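Local coordinates for SPbeta prophage-derived uncharacterized protein YorR (PDB 2AXP) that probably acts as a thymidylate kinase, transferring a phosphate group from ATP to dTMP, at residues A[10-15]-A[106-111]; A[68-73]-A[126-131]. One frame throughout, in Å; residues are numbered along the deposited sequence.

In the fold
The chain has a P-loop kinase fold, a parallel sheet of strand order 2-3-1-4-5, and both contacts involve helices that come after strand 96-102. Interaction 1 sets the loop that corresponds to the P-loop and probably binds phosphate, just before helix 14-25, against helix 105-115. Interaction 2 joins residues 68-73, on helix 64-70 and the chain after it, to helix 124-137. Their centres lie 15 Å apart, and the two successive helices 105-115 and 124-137 link them: Lys109 NZ forms a salt bridge with Asp126 OD2 at 2.9 Å, and Ile108 CD1 packs on Leu129 CD1 at 3.6 Å. On the loop side, Tyr70 OH comes within 4.1 Å of Asp10 OD1. Both contacts also touch the second subunit.

Interaction 1: A[10-15]-A[106-111]; sequences DCCFKS and SVIKKR
Arg111 reaches from helix 105-115 over the turn at Cys11 and gives an N-H from NH1 to Cys11 O, 2.9 Å away. The bond is nearly straight (166° at the hydrogen); the donor lies in the carbonyl plane and the oxygen in that of the guanidinium. Arg111 gets this far because its chain is extended from CG to NE, which also brings CD alongside the same carbonyl oxygen. Phe13 closes over one guanidinium face. Its CE2 lies 3.3 Å from Arg111 NH1, with ring and guanidinium planes 51° apart, so the two groups meet obliquely and do not stack flat. Nearer the backbones, Cys11 CB meets Arg111 CB at 3.9 Å, next to the closest backbone approach of the two segments. Cys12 takes the other flank of the loop, where its SG touches Ile108 CD1 at 4.0 Å.

In the next shell, the other arm of the guanidinium, NH2, bonds to Thr148 O, while Leu112 and Arg115 pack against Cys11. Residues 8-15, GPDCCFKS, follow the Walker A pattern except that Phe13 occupies the place of the usual glycine, and it does so with a positive phi of 59°. Phe13 is also the N-cap residue of helix 14-25, and Lys14 after it turns away from this contact to bond Gly8 O. At Asp10 the loop meets Tyr119 of the second subunit.

NH1 and NH2 thus each donate to a backbone carbonyl, Cys11 O and Thr148 O, neutral acceptors that leave the cationic charge in place. Together with the Phe13 ring over one face, these two bonds restrict the rotation of the guanidinium and tie both the loop and Thr148 to helix 105-115.

Interaction 2: A[68-73]-A[126-131]; sequences LVYAKK and DSILEL
Leu131 pushes its CD2 methyl into the angle between Val69 and Lys72, and this is the close-packed part of the contact. CD2 lies 3.6 Å from Val69 O, 4.0 Å from Val69 CG1 and 4.1 Å from Lys72 CB. The Val69 and Leu131 side chains run antiparallel, alongside one another, and with CG1 anti to its backbone N (chi1 158°) Val69 presents that methyl to Leu131. Tyr132 and Val135 of the same helix as Leu131 also touch Val69.

Helix 64-70 follows strand 58-61 of the parallel sheet in this P-loop kinase fold, and here it meets helix 124-137; the chain stays turned after Val69, with Lys72 N bonded to Val69 O. Ala71 O, in the same turn, accepts a hydrogen bond from Lys75 NZ of the second subunit.

Elsewhere the contact is slack. Ile128 CD1 only grazes the edge of the Tyr70 ring, near its plane, 4.4 Å from CE1. At the polar end, Lys73 bends at chi2 and stretches its ammonium to Ser127 OG in a weak hydrogen bond of 3.3 Å from NZ, with Asp124 as a distant ionic partner. Lys72, exposed, leads its amine away from helix 124-137.

Interaction 1: A[10-15]-A[106-111]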
loop_
_atom_site.group_PDB
_atom_site.type_symbol
_atom_site.label_atom_id
_atom_site.label_comp_id
_atom_site.label_asym_id
_atom_site.label_seq_id
_atom_site.Cartn_x
_atom_site.Cartn_y
_atom_site.Cartn_z
ATOM N N ASP A 10 7.208 -6.280 2.236
ATOM C CA ASP A 10 6.349 -7.317 1.670
ATOM C C ASP A 10 7.110 -8.110 0.621
ATOM O O ASP A 10 8.258 -7.804 0.285
ATOM C CB ASP A 10 5.137 -6.673 0.991
ATOM C CG ASP A 10 4.111 -6.187 1.975
ATOM O OD1 ASP A 10 4.518 -5.587 2.997
ATOM O OD2 ASP A 10 2.895 -6.393 1.719
ATOM N N CYS A 11 6.449 -9.132 0.104
ATOM C CA CYS A 11 7.030 -9.943 -0.940
ATOM C C CYS A 11 8.370 -10.553 -0.578
ATOM O O CYS A 11 9.207 -10.808 -1.454
ATOM C CB CYS A 11 7.176 -9.115 -2.215
ATOM S SG CYS A 11 5.576 -8.667 -2.918
ATOM N N CYS A 12 8.588 -10.778 0.711
ATOM C CA CYS A 12 9.834 -11.382 1.140
ATOM C C CYS A 12 9.551 -12.675 1.895
ATOM O O CYS A 12 10.384 -13.144 2.661
ATOM C CB CYS A 12 10.658 -10.410 2.005
ATOM S SG CYS A 12 11.409 -8.989 1.137
ATOM N N PHE A 13 8.364 -13.238 1.692
ATOM C CA PHE A 13 8.004 -14.513 2.330
ATOM C C PHE A 13 8.035 -14.529 3.863
ATOM O O PHE A 13 8.266 -15.573 4.480
ATOM C CB PHE A 13 8.940 -15.606 1.820
ATOM C CG PHE A 13 9.102 -15.605 0.342
ATOM C CD1 PHE A 13 8.058 -16.003 -0.478
ATOM C CD2 PHE A 13 10.297 -15.181 -0.233
ATOM C CE1 PHE A 13 8.195 -15.981 -1.855
ATOM C CE2 PHE A 13 10.452 -15.152 -1.607
ATOM C CZ PHE A 13 9.397 -15.554 -2.427
ATOM N N LYS A 14 7.797 -13.373 4.465
ATOM C CA LYS A 14 7.791 -13.252 5.907
ATOM C C LYS A 14 6.712 -14.178 6.475
ATOM O O LYS A 14 6.957 -14.939 7.399
ATOM C CB LYS A 14 7.486 -11.812 6.287
ATOM C CG LYS A 14 8.164 -11.298 7.536
ATOM C CD LYS A 14 7.323 -10.176 8.151
ATOM C CE LYS A 14 6.880 -9.175 7.103
ATOM N NZ LYS A 14 8.093 -8.559 6.494
ATOM N N SER A 15 5.519 -14.121 5.910
ATOM C CA SER A 15 4.444 -14.955 6.393
ATOM C C SER A 15 4.716 -16.433 6.151
ATOM O O SER A 15 4.188 -17.291 6.863
ATOM C CB SER A 15 3.135 -14.582 5.718
ATOM O OG SER A 15 3.169 -14.970 4.360
ATOM N N SER A 106 15.030 -4.136 -7.123
ATOM C CA SER A 106 14.659 -4.669 -8.420
ATOM C C SER A 106 13.854 -5.942 -8.228
ATOM O O SER A 106 12.783 -6.102 -8.816
ATOM C CB SER A 106 15.918 -4.940 -9.233
ATOM O OG SER A 106 16.977 -5.351 -8.378
ATOM N N VAL A 107 14.350 -6.843 -7.388
ATOM C CA VAL A 107 13.628 -8.084 -7.145
ATOM C C VAL A 107 12.252 -7.833 -6.533
ATOM O O VAL A 107 11.268 -8.460 -6.938
ATOM C CB VAL A 107 14.406 -9.035 -6.206
ATOM C CG1 VAL A 107 13.592 -10.308 -5.954
ATOM C CG2 VAL A 107 15.743 -9.365 -6.812
ATOM N N ILE A 108 12.167 -6.924 -5.567
ATOM C CA ILE A 108 10.873 -6.672 -4.937
ATOM C C ILE A 108 9.838 -6.104 -5.901
ATOM O O ILE A 108 8.673 -6.515 -5.878
ATOM C CB ILE A 108 10.997 -5.738 -3.683
ATOM C CG1 ILE A 108 11.575 -6.538 -2.501
ATOM C CG2 ILE A 108 9.614 -5.164 -3.318
ATOM C CD1 ILE A 108 11.847 -5.747 -1.228
ATOM N N LYS A 109 10.248 -5.156 -6.740
ATOM C CA LYS A 109 9.311 -4.581 -7.712
ATOM C C LYS A 109 8.859 -5.698 -8.661
ATOM O O LYS A 109 7.672 -5.798 -9.011
ATOM C CB LYS A 109 9.971 -3.431 -8.490
ATOM C CG LYS A 109 10.238 -2.191 -7.623
ATOM C CD LYS A 109 11.344 -1.297 -8.183
ATOM C CE LYS A 109 11.774 -0.249 -7.161
ATOM N NZ LYS A 109 12.988 0.542 -7.539
ATOM N N LYS A 110 9.802 -6.555 -9.050
ATOM C CA LYS A 110 9.475 -7.665 -9.928
ATOM C C LYS A 110 8.395 -8.540 -9.263
ATOM O O LYS A 110 7.383 -8.883 -9.894
ATOM C CB LYS A 110 10.757 -8.456 -10.262
ATOM C CG LYS A 110 10.545 -9.836 -10.909
ATOM C CD LYS A 110 10.300 -11.016 -9.901
ATOM C CE LYS A 110 11.566 -11.465 -9.116
ATOM N NZ LYS A 110 12.871 -11.579 -9.876
ATOM N N ARG A 111 8.568 -8.867 -7.980
ATOM C CA ARG A 111 7.572 -9.708 -7.278
ATOM C C ARG A 111 6.246 -8.977 -7.133
ATOM O O ARG A 111 5.177 -9.588 -7.158
ATOM C CB ARG A 111 8.082 -10.128 -5.890
ATOM C CG ARG A 111 9.351 -10.954 -5.946
ATOM C CD ARG A 111 9.830 -11.404 -4.582
ATOM N NE ARG A 111 11.067 -12.166 -4.708
ATOM C CZ ARG A 111 11.852 -12.521 -3.697
ATOM N NH1 ARG A 111 11.546 -12.187 -2.444
ATOM N NH2 ARG A 111 12.961 -13.203 -3.937
#

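Interaction 2: A[68-73]-A[126-131]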
loop_
_atom_site.group_PDB
_atom_site.type_symbol
_atom_site.label_atom_id
_atom_site.label_comp_id
_atom_site.label_asym_id
_atom_site.label_seq_id
_atom_site.Cartn_x
_atom_site.Cartn_y
_atom_site.Cartn_z
ATOM N N LEU A 68 8.556 1.892 13.314
ATOM C CA LEU A 68 9.554 2.937 13.189
ATOM C C LEU A 68 9.912 3.179 11.720
ATOM O O LEU A 68 10.867 3.889 11.417
ATOM C CB LEU A 68 10.803 2.529 13.950
ATOM C CG LEU A 68 11.612 3.699 14.491
ATOM C CD1 LEU A 68 10.748 4.509 15.451
ATOM C CD2 LEU A 68 12.851 3.164 15.199
ATOM N N VAL A 69 9.150 2.576 10.815
ATOM C CA VAL A 69 9.383 2.709 9.382
ATOM C C VAL A 69 8.108 3.174 8.697
ATOM O O VAL A 69 8.080 4.229 8.084
ATOM C CB VAL A 69 9.836 1.358 8.770
ATOM C CG1 VAL A 69 9.566 1.327 7.279
ATOM C CG2 VAL A 69 11.310 1.152 9.017
ATOM N N TYR A 70 7.050 2.386 8.807
ATOM C CA TYR A 70 5.808 2.757 8.180
ATOM C C TYR A 70 5.222 4.046 8.746
ATOM O O TYR A 70 4.283 4.603 8.182
ATOM C CB TYR A 70 4.800 1.616 8.299
ATOM C CG TYR A 70 5.210 0.386 7.521
ATOM C CD1 TYR A 70 5.439 0.451 6.138
ATOM C CD2 TYR A 70 5.416 -0.838 8.169
ATOM C CE1 TYR A 70 5.870 -0.672 5.420
ATOM C CE2 TYR A 70 5.846 -1.965 7.464
ATOM C CZ TYR A 70 6.075 -1.874 6.092
ATOM O OH TYR A 70 6.529 -2.975 5.402
ATOM N N ALA A 71 5.768 4.529 9.857
ATOM C CA ALA A 71 5.257 5.762 10.464
ATOM C C ALA A 71 5.663 6.979 9.640
ATOM O O ALA A 71 4.935 7.968 9.579
ATOM C CB ALA A 71 5.771 5.903 11.890
ATOM N N LYS A 72 6.833 6.891 9.014
ATOM C CA LYS A 72 7.361 7.965 8.188
ATOM C C LYS A 72 6.731 7.892 6.809
ATOM O O LYS A 72 7.335 8.320 5.831
ATOM C CB LYS A 72 8.883 7.830 8.037
ATOM C CG LYS A 72 9.655 7.613 9.337
ATOM C CD LYS A 72 9.536 8.796 10.284
ATOM C CE LYS A 72 10.437 8.619 11.496
ATOM N NZ LYS A 72 10.436 9.828 12.371
ATOM N N LYS A 73 5.528 7.339 6.715
ATOM C CA LYS A 73 4.882 7.223 5.412
ATOM C C LYS A 73 3.395 7.515 5.434
ATOM O O LYS A 73 2.860 8.075 4.482
ATOM C CB LYS A 73 5.121 5.824 4.827
ATOM C CG LYS A 73 6.561 5.568 4.406
ATOM C CD LYS A 73 6.999 6.569 3.337
ATOM C CE LYS A 73 8.468 6.416 2.970
ATOM N NZ LYS A 73 8.876 7.409 1.935
ATOM N N ASP A 126 12.507 1.657 -2.794
ATOM C CA ASP A 126 13.892 2.003 -2.515
ATOM C C ASP A 126 13.981 2.697 -1.176
ATOM O O ASP A 126 14.851 2.388 -0.362
ATOM C CB ASP A 126 14.435 2.922 -3.609
ATOM C CG ASP A 126 14.405 2.274 -4.980
ATOM O OD1 ASP A 126 15.064 1.225 -5.143
ATOM O OD2 ASP A 126 13.727 2.804 -5.892
ATOM N N SER A 127 13.072 3.638 -0.955
ATOM C CA SER A 127 13.037 4.380 0.296
ATOM C C SER A 127 12.713 3.449 1.471
ATOM O O SER A 127 13.377 3.488 2.509
ATOM C CB SER A 127 11.995 5.495 0.217
ATOM O OG SER A 127 11.913 6.178 1.455
ATOM N N ILE A 128 11.689 2.617 1.303
ATOM C CA ILE A 128 11.302 1.684 2.349
ATOM C C ILE A 128 12.508 0.844 2.731
ATOM O O ILE A 128 12.821 0.706 3.910
ATOM C CB ILE A 128 10.139 0.757 1.891
ATOM C CG1 ILE A 128 8.821 1.542 1.902
ATOM C CG2 ILE A 128 10.045 -0.469 2.796
ATOM C CD1 ILE A 128 7.585 0.717 1.570
ATOM N N LEU A 129 13.193 0.295 1.735
ATOM C CA LEU A 129 14.367 -0.522 2.004
ATOM C C LEU A 129 15.475 0.297 2.624
ATOM O O LEU A 129 16.138 -0.150 3.556
ATOM C CB LEU A 129 14.887 -1.173 0.725
ATOM C CG LEU A 129 14.448 -2.609 0.445
ATOM C CD1 LEU A 129 12.934 -2.689 0.381
ATOM C CD2 LEU A 129 15.066 -3.073 -0.860
ATOM N N GLU A 130 15.682 1.501 2.110
ATOM C CA GLU A 130 16.738 2.347 2.638
ATOM C C GLU A 130 16.410 2.720 4.080
ATOM O O GLU A 130 17.298 2.855 4.925
ATOM C CB GLU A 130 16.885 3.593 1.762
ATOM C CG GLU A 130 18.109 4.432 2.072
ATOM C CD GLU A 130 17.738 5.821 2.542
ATOM O OE1 GLU A 130 17.156 6.583 1.735
ATOM O OE2 GLU A 130 18.019 6.150 3.717
ATOM N N LEU A 131 15.119 2.847 4.355
ATOM C CA LEU A 131 14.624 3.199 5.685
ATOM C C LEU A 131 14.785 2.045 6.683
ATOM O O LEU A 131 15.205 2.258 7.822
ATOM C CB LEU A 131 13.151 3.584 5.583
ATOM C CG LEU A 131 12.611 4.599 6.573
ATOM C CD1 LEU A 131 13.423 5.888 6.499
ATOM C CD2 LEU A 131 11.159 4.865 6.234
#